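Local coordinates for universal stress protein MT1672 (Mycobacterium tuberculosis, PDB 1TQ8) that is a member of the universal stress protein A family and probably acts in the stress response, perhaps by binding a nucleotide, at the interface of chains A and B and the interface of chains A and C. Coordinates in Å, arbitrary orientation; residue numbers count along the deposited sequence, not the author numbering. Chains: chain A/B/C, hypothetical protein Rv1636.

Contact 1: the interface of chains A and B. Residues chain A 17, 121, 155-157; chain B 32, 146, 150-152.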
ATOM      1  N   TYR A  17      15.867  12.628 -16.476  1.00 46.25           N
ATOM      2  CA  TYR A  17      15.881  12.981 -15.067  1.00 44.04           C
ATOM      3  C   TYR A  17      17.198  13.671 -14.736  1.00 43.00           C
ATOM      4  O   TYR A  17      18.260  13.190 -15.117  1.00 43.81           O
ATOM      5  CB  TYR A  17      15.739  11.720 -14.219  1.00 39.99           C
ATOM      6  CG  TYR A  17      14.372  11.102 -14.294  1.00 37.96           C
ATOM      7  CD1 TYR A  17      14.207   9.780 -14.694  1.00 34.32           C
ATOM      8  CD2 TYR A  17      13.233  11.839 -13.944  1.00 35.96           C
ATOM      9  CE1 TYR A  17      12.941   9.207 -14.747  1.00 33.47           C
ATOM     10  CE2 TYR A  17      11.968  11.273 -13.990  1.00 32.02           C
ATOM     11  CZ  TYR A  17      11.830   9.954 -14.393  1.00 33.27           C
ATOM     12  OH  TYR A  17      10.580   9.376 -14.430  1.00 32.97           O
ATOM     13  N   ASP A 121      13.694  14.592  -8.987  1.00 34.10           N
ATOM     14  CA  ASP A 121      12.651  14.301  -9.961  1.00 35.75           C
ATOM     15  C   ASP A 121      12.414  12.794 -10.064  1.00 33.98           C
ATOM     16  O   ASP A 121      11.485  12.338 -10.725  1.00 35.41           O
ATOM     17  CB  ASP A 121      12.969  14.920 -11.336  1.00 37.94           C
ATOM     18  CG  ASP A 121      14.346  14.557 -11.854  1.00 43.03           C
ATOM     19  OD1 ASP A 121      14.864  15.310 -12.706  1.00 45.89           O
ATOM     20  OD2 ASP A 121      14.913  13.527 -11.434  1.00 46.07           O
ATOM     21  N   ILE A 155       6.291   5.004 -10.921  1.00 31.51           N
ATOM     22  CA  ILE A 155       5.097   5.807 -10.687  1.00 32.35           C
ATOM     23  C   ILE A 155       5.399   7.233 -11.123  1.00 33.38           C
ATOM     24  O   ILE A 155       6.322   7.864 -10.608  1.00 33.28           O
ATOM     25  CB  ILE A 155       4.689   5.801  -9.192  1.00 33.01           C
ATOM     26  CG1 ILE A 155       4.415   4.366  -8.731  1.00 33.64           C
ATOM     27  CG2 ILE A 155       3.449   6.651  -8.988  1.00 27.95           C
ATOM     28  CD1 ILE A 155       4.121   4.246  -7.262  1.00 33.50           C
ATOM     29  N   VAL A 156       4.620   7.730 -12.078  1.00 33.54           N
ATOM     30  CA  VAL A 156       4.813   9.072 -12.618  1.00 33.86           C
ATOM     31  C   VAL A 156       3.871  10.039 -11.931  1.00 35.44           C
ATOM     32  O   VAL A 156       2.653   9.892 -12.012  1.00 36.10           O
ATOM     33  CB  VAL A 156       4.531   9.091 -14.137  1.00 33.79           C
ATOM     34  CG1 VAL A 156       4.643  10.507 -14.680  1.00 33.49           C
ATOM     35  CG2 VAL A 156       5.496   8.169 -14.842  1.00 30.45           C
ATOM     36  N   HIS A 157       4.431  11.028 -11.250  1.00 36.96           N
ATOM     37  CA  HIS A 157       3.599  11.990 -10.550  1.00 39.04           C
ATOM     38  C   HIS A 157       2.823  12.817 -11.559  1.00 41.35           C
ATOM     39  O   HIS A 157       3.087  12.734 -12.749  1.00 41.35           O
ATOM     40  CB  HIS A 157       4.456  12.903  -9.660  1.00 36.44           C
ATOM     41  CG  HIS A 157       5.158  14.002 -10.397  1.00 35.33           C
ATOM     42  ND1 HIS A 157       6.252  13.783 -11.208  1.00 35.44           N
ATOM     43  CD2 HIS A 157       4.931  15.338 -10.427  1.00 33.72           C
ATOM     44  CE1 HIS A 157       6.670  14.937 -11.700  1.00 34.05           C
ATOM     45  NE2 HIS A 157       5.886  15.896 -11.241  1.00 31.85           N
TER
ATOM     46  N   ARG B  32       0.722  11.690 -19.225  1.00 63.80           N
ATOM     47  CA  ARG B  32       2.033  12.088 -18.728  1.00 60.33           C
ATOM     48  C   ARG B  32       2.903  10.860 -18.539  1.00 55.90           C
ATOM     49  O   ARG B  32       4.094  10.887 -18.818  1.00 55.43           O
ATOM     50  CB  ARG B  32       1.912  12.834 -17.405  1.00 62.83           C
ATOM     51  CG  ARG B  32       1.303  14.208 -17.535  1.00 67.28           C
ATOM     52  CD  ARG B  32       1.634  15.035 -16.307  1.00 71.77           C
ATOM     53  NE  ARG B  32       3.069  14.993 -16.037  1.00 75.27           N
ATOM     54  CZ  ARG B  32       3.671  15.648 -15.050  1.00 77.27           C
ATOM     55  NH1 ARG B  32       2.963  16.411 -14.221  1.00 76.57           N
ATOM     56  NH2 ARG B  32       4.984  15.534 -14.894  1.00 78.37           N
ATOM     57  N   SER B 146       4.916   9.967  -3.937  1.00 29.57           N
ATOM     58  CA  SER B 146       4.979  10.540  -5.269  1.00 29.38           C
ATOM     59  C   SER B 146       4.138  11.808  -5.349  1.00 30.88           C
ATOM     60  O   SER B 146       4.522  12.780  -6.000  1.00 30.99           O
ATOM     61  CB  SER B 146       4.476   9.529  -6.295  1.00 30.23           C
ATOM     62  OG  SER B 146       4.216  10.172  -7.533  1.00 30.54           O
ATOM     63  N   LYS B 150       5.667  15.405  -5.367  1.00 30.93           N
ATOM     64  CA  LYS B 150       5.497  15.689  -6.790  1.00 32.04           C
ATOM     65  C   LYS B 150       6.742  15.171  -7.496  1.00 31.97           C
ATOM     66  O   LYS B 150       7.425  15.906  -8.205  1.00 30.90           O
ATOM     67  CB  LYS B 150       5.378  17.196  -7.040  1.00 33.75           C
ATOM     68  CG  LYS B 150       4.113  17.861  -6.493  1.00 39.32           C
ATOM     69  CD  LYS B 150       4.209  19.380  -6.658  1.00 43.19           C
ATOM     70  CE  LYS B 150       2.848  20.047  -6.878  1.00 45.66           C
ATOM     71  NZ  LYS B 150       1.907  19.905  -5.735  1.00 47.41           N
ATOM     72  N   VAL B 151       7.032  13.896  -7.293  1.00 30.47           N
ATOM     73  CA  VAL B 151       8.206  13.288  -7.875  1.00 29.78           C
ATOM     74  C   VAL B 151       7.849  11.894  -8.366  1.00 30.96           C
ATOM     75  O   VAL B 151       6.865  11.312  -7.921  1.00 32.27           O
ATOM     76  CB  VAL B 151       9.303  13.168  -6.801  1.00 30.53           C
ATOM     77  CG1 VAL B 151       8.869  12.131  -5.763  1.00 29.38           C
ATOM     78  CG2 VAL B 151      10.621  12.791  -7.423  1.00 27.70           C
ATOM     79  N   ASP B 152       8.657  11.344  -9.265  1.00 29.79           N
ATOM     80  CA  ASP B 152       8.401  10.004  -9.763  1.00 28.90           C
ATOM     81  C   ASP B 152       9.088   8.975  -8.862  1.00 29.08           C
ATOM     82  O   ASP B 152      10.171   9.233  -8.319  1.00 30.42           O
ATOM     83  CB  ASP B 152       8.899   9.876 -11.201  1.00 31.30           C
ATOM     84  CG  ASP B 152       8.175  10.812 -12.158  1.00 34.20           C
ATOM     85  OD1 ASP B 152       7.156  11.422 -11.744  1.00 32.55           O
ATOM     86  OD2 ASP B 152       8.624  10.923 -13.327  1.00 36.98           O
TER
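Carboxylate oxygen OD1 of B:Asp152 accepts two hydrogen bonds from A:His157, one from the imidazole and one from the backbone. ND1 of A:His157 lies 2.6 Å from OD1 of B:Asp152 in a nearly straight bond, 173° at the hydrogen, with the oxygen almost in the ring plane. The amide N of A:His157 is 2.8 Å from the same OD1 of B:Asp152, and the two donors come from opposite faces of the carboxylate. The imidazole meets OD1 on its syn side, tilted out of the carboxylate plane. CG of A:His157 is held between its backbone N and carbonyl carbon (chi1 79°), which brings the ring back beside its own amide. The other oxygen is fixed separately: OH of A:Tyr17 donates to the anti lone pair of OD2 of B:Asp152 at 2.7 Å, the oxygen lying in the plane of the phenol ring at its edge and the ring nearly perpendicular to the carboxylate. Three donors of one chain thus fix the rotation of this aspartate, which, if ionised, may polarise the imidazole. Over one face of the A:His157 ring sits the carbonyl O of B:Lys150, 3.3 Å above the ring centre. B:Asp152 opens strand 152-156, and A:His157 directly follows the same strand of the other copy, so the strand's two ends meet across a two-fold symmetric interface of the deposited assembly, probably a dimer contact. In the second shell, OG of B:Ser146 donates to the carbonyl O of B:Val151 at 2.9 Å, tying down the residue before the aspartate, while the same OG lies 3.5 Å from CB of A:His157.

Contact 2: the interface of chains A and C. Residues chain A 23, 50-51, 103, 107-108, 111, 125; chain C 133, 137.
C:Ile133 inserts its side chain between A:Ala50, A:Ile103 and A:Leu111 of chain A. Its CG1 stands anti to the carbonyl carbon and the chain then runs on extended (chi2 173°), carrying the terminal methyl CD1 towards the chain A strands. There CD1 of C:Ile133 packs 3.8 Å from the methyl CB of A:Ala50. CG1 of A:Ile103 approaches the same CD1 of C:Ile133 at 3.9 Å, the two isoleucine side chains crossing at about a right angle, and CA of A:Gly23 comes within 4.0 Å of CD1 of C:Ile133. The branch methyl CG2 of C:Ile133 turns instead to A:Leu111, whose CD2 lies 3.9 Å away. A:Leu111 has CG anti to its backbone N (chi1 -175°), and its CD2 tip reaches both partner side chains, meeting CD2 of C:Leu137 at 4.1 Å. C:Leu137, one helical turn after C:Ile133, uses that same methyl against A:Val125, with CD2 of C:Leu137 set 3.4 Å from CG1 of A:Val125. On the other flank, CG2 of A:Val108 rests 3.9 Å from CA of C:Leu137. The side chains meet through carbon, and no polar atom of one chain comes within bonding reach of the other, so shape and burial would hold the patch. Both chain C residues lie in the nine-residue stretch of the glycine-rich G-2x-G-9x-G-(S/T) motif that binds nucleotide in many universal stress proteins, so the contact may be tied to that site. Helix 133-137 of one copy packs at the C-terminal ends of strands 19-23, 46-52, 97-103 and 122-126 and against the first turns of helix 107-117 of the other, with a twin by symmetry.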
ATOM      1  N   GLY A  23      17.780   5.124  -2.276  1.00 31.33           N
ATOM      2  CA  GLY A  23      18.012   4.742  -0.893  1.00 29.82           C
ATOM      3  C   GLY A  23      18.663   3.381  -0.803  1.00 30.87           C
ATOM      4  O   GLY A  23      18.391   2.505  -1.621  1.00 31.87           O
ATOM      5  N   ALA A  50      21.155   7.877  -0.416  1.00 24.96           N
ATOM      6  CA  ALA A  50      20.716   8.014   0.968  1.00 28.46           C
ATOM      7  C   ALA A  50      20.604   6.698   1.715  1.00 29.28           C
ATOM      8  O   ALA A  50      20.359   5.646   1.118  1.00 30.36           O
ATOM      9  CB  ALA A  50      19.357   8.740   1.016  1.00 27.20           C
ATOM     10  N   SER A  51      20.780   6.777   3.030  1.00 27.62           N
ATOM     11  CA  SER A  51      20.665   5.617   3.901  1.00 28.25           C
ATOM     12  C   SER A  51      20.127   6.068   5.249  1.00 28.71           C
ATOM     13  O   SER A  51      20.581   7.068   5.810  1.00 29.09           O
ATOM     14  CB  SER A  51      22.015   4.940   4.091  1.00 28.80           C
ATOM     15  OG  SER A  51      21.864   3.725   4.799  1.00 30.68           O
ATOM     16  N   ILE A 103      20.115   9.698   6.295  1.00 29.14           N
ATOM     17  CA  ILE A 103      18.720  10.080   6.533  1.00 29.30           C
ATOM     18  C   ILE A 103      18.462   9.853   8.016  1.00 29.32           C
ATOM     19  O   ILE A 103      18.750   8.789   8.562  1.00 30.52           O
ATOM     20  CB  ILE A 103      17.748   9.211   5.714  1.00 31.01           C
ATOM     21  CG1 ILE A 103      17.669   9.726   4.278  1.00 30.16           C
ATOM     22  CG2 ILE A 103      16.378   9.207   6.347  1.00 28.81           C
ATOM     23  CD1 ILE A 103      16.917  11.005   4.134  1.00 28.62           C
ATOM     24  N   PRO A 107      12.141   8.070   8.312  1.00 28.40           N
ATOM     25  CA  PRO A 107      12.677   7.945   6.959  1.00 28.81           C
ATOM     26  C   PRO A 107      11.909   8.547   5.801  1.00 31.15           C
ATOM     27  O   PRO A 107      12.487   9.277   4.992  1.00 33.03           O
ATOM     28  CB  PRO A 107      12.892   6.442   6.815  1.00 28.54           C
ATOM     29  CG  PRO A 107      11.882   5.862   7.753  1.00 30.28           C
ATOM     30  CD  PRO A 107      11.992   6.744   8.936  1.00 28.48           C
ATOM     31  N   VAL A 108      10.617   8.264   5.702  1.00 30.19           N
ATOM     32  CA  VAL A 108       9.873   8.815   4.587  1.00 29.17           C
ATOM     33  C   VAL A 108       9.766  10.331   4.668  1.00 30.08           C
ATOM     34  O   VAL A 108       9.923  11.026   3.655  1.00 31.38           O
ATOM     35  CB  VAL A 108       8.475   8.148   4.451  1.00 30.03           C
ATOM     36  CG1 VAL A 108       7.555   8.987   3.557  1.00 28.12           C
ATOM     37  CG2 VAL A 108       8.644   6.771   3.834  1.00 27.12           C
ATOM     38  N   LEU A 111      12.969  11.711   3.577  1.00 27.99           N
ATOM     39  CA  LEU A 111      13.123  11.573   2.132  1.00 28.85           C
ATOM     40  C   LEU A 111      12.322  12.642   1.371  1.00 29.61           C
ATOM     41  O   LEU A 111      12.809  13.217   0.397  1.00 30.90           O
ATOM     42  CB  LEU A 111      12.715  10.169   1.678  1.00 27.35           C
ATOM     43  CG  LEU A 111      12.931   9.848   0.196  1.00 31.42           C
ATOM     44  CD1 LEU A 111      14.420   9.914  -0.113  1.00 30.30           C
ATOM     45  CD2 LEU A 111      12.365   8.453  -0.152  1.00 29.67           C
ATOM     46  N   VAL A 125      14.274   2.953  -5.024  1.00 26.52           N
ATOM     47  CA  VAL A 125      14.543   2.049  -3.913  1.00 28.36           C
ATOM     48  C   VAL A 125      14.508   0.616  -4.398  1.00 28.48           C
ATOM     49  O   VAL A 125      13.882   0.304  -5.406  1.00 29.98           O
ATOM     50  CB  VAL A 125      13.520   2.190  -2.755  1.00 30.14           C
ATOM     51  CG1 VAL A 125      13.592   3.599  -2.166  1.00 31.30           C
ATOM     52  CG2 VAL A 125      12.103   1.883  -3.246  1.00 28.70           C
TER
ATOM     53  N   ILE C 133      14.685   3.055   4.550  1.00 25.08           N
ATOM     54  CA  ILE C 133      13.991   3.916   3.597  1.00 25.54           C
ATOM     55  C   ILE C 133      13.048   3.092   2.712  1.00 25.74           C
ATOM     56  O   ILE C 133      11.873   3.417   2.557  1.00 25.28           O
ATOM     57  CB  ILE C 133      14.975   4.664   2.665  1.00 24.88           C
ATOM     58  CG1 ILE C 133      15.861   5.605   3.479  1.00 24.36           C
ATOM     59  CG2 ILE C 133      14.190   5.454   1.615  1.00 24.29           C
ATOM     60  CD1 ILE C 133      16.957   6.247   2.679  1.00 22.83           C
ATOM     61  N   LEU C 137       9.084   3.179   2.664  1.00 28.37           N
ATOM     62  CA  LEU C 137       8.577   3.727   1.412  1.00 29.05           C
ATOM     63  C   LEU C 137       7.688   2.760   0.617  1.00 28.54           C
ATOM     64  O   LEU C 137       6.797   3.193  -0.111  1.00 25.66           O
ATOM     65  CB  LEU C 137       9.742   4.186   0.531  1.00 29.69           C
ATOM     66  CG  LEU C 137       9.355   4.822  -0.806  1.00 30.65           C
ATOM     67  CD1 LEU C 137       8.587   6.096  -0.556  1.00 28.62           C
ATOM     68  CD2 LEU C 137      10.603   5.113  -1.619  1.00 35.08           C
TER

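The centres of the C-alpha atoms of contact 1 and contact 2 lie about 16 Å apart, and chain A takes part in both, with different residues at each. Contact 1 is led by hydrogen bonds and uses strand 152-156, its flanking residues and helix 141-148; contact 2 is apolar and centres on helix 133-137. A:Asp121, in contact 1, directly precedes strand 122-126, which supplies A:Val125 to contact 2, linking the sites through one segment. Because each interface is two-fold symmetric and the deposited assembly has four copies, the two contacts could together build a tetramer, which may or may not be the biological state.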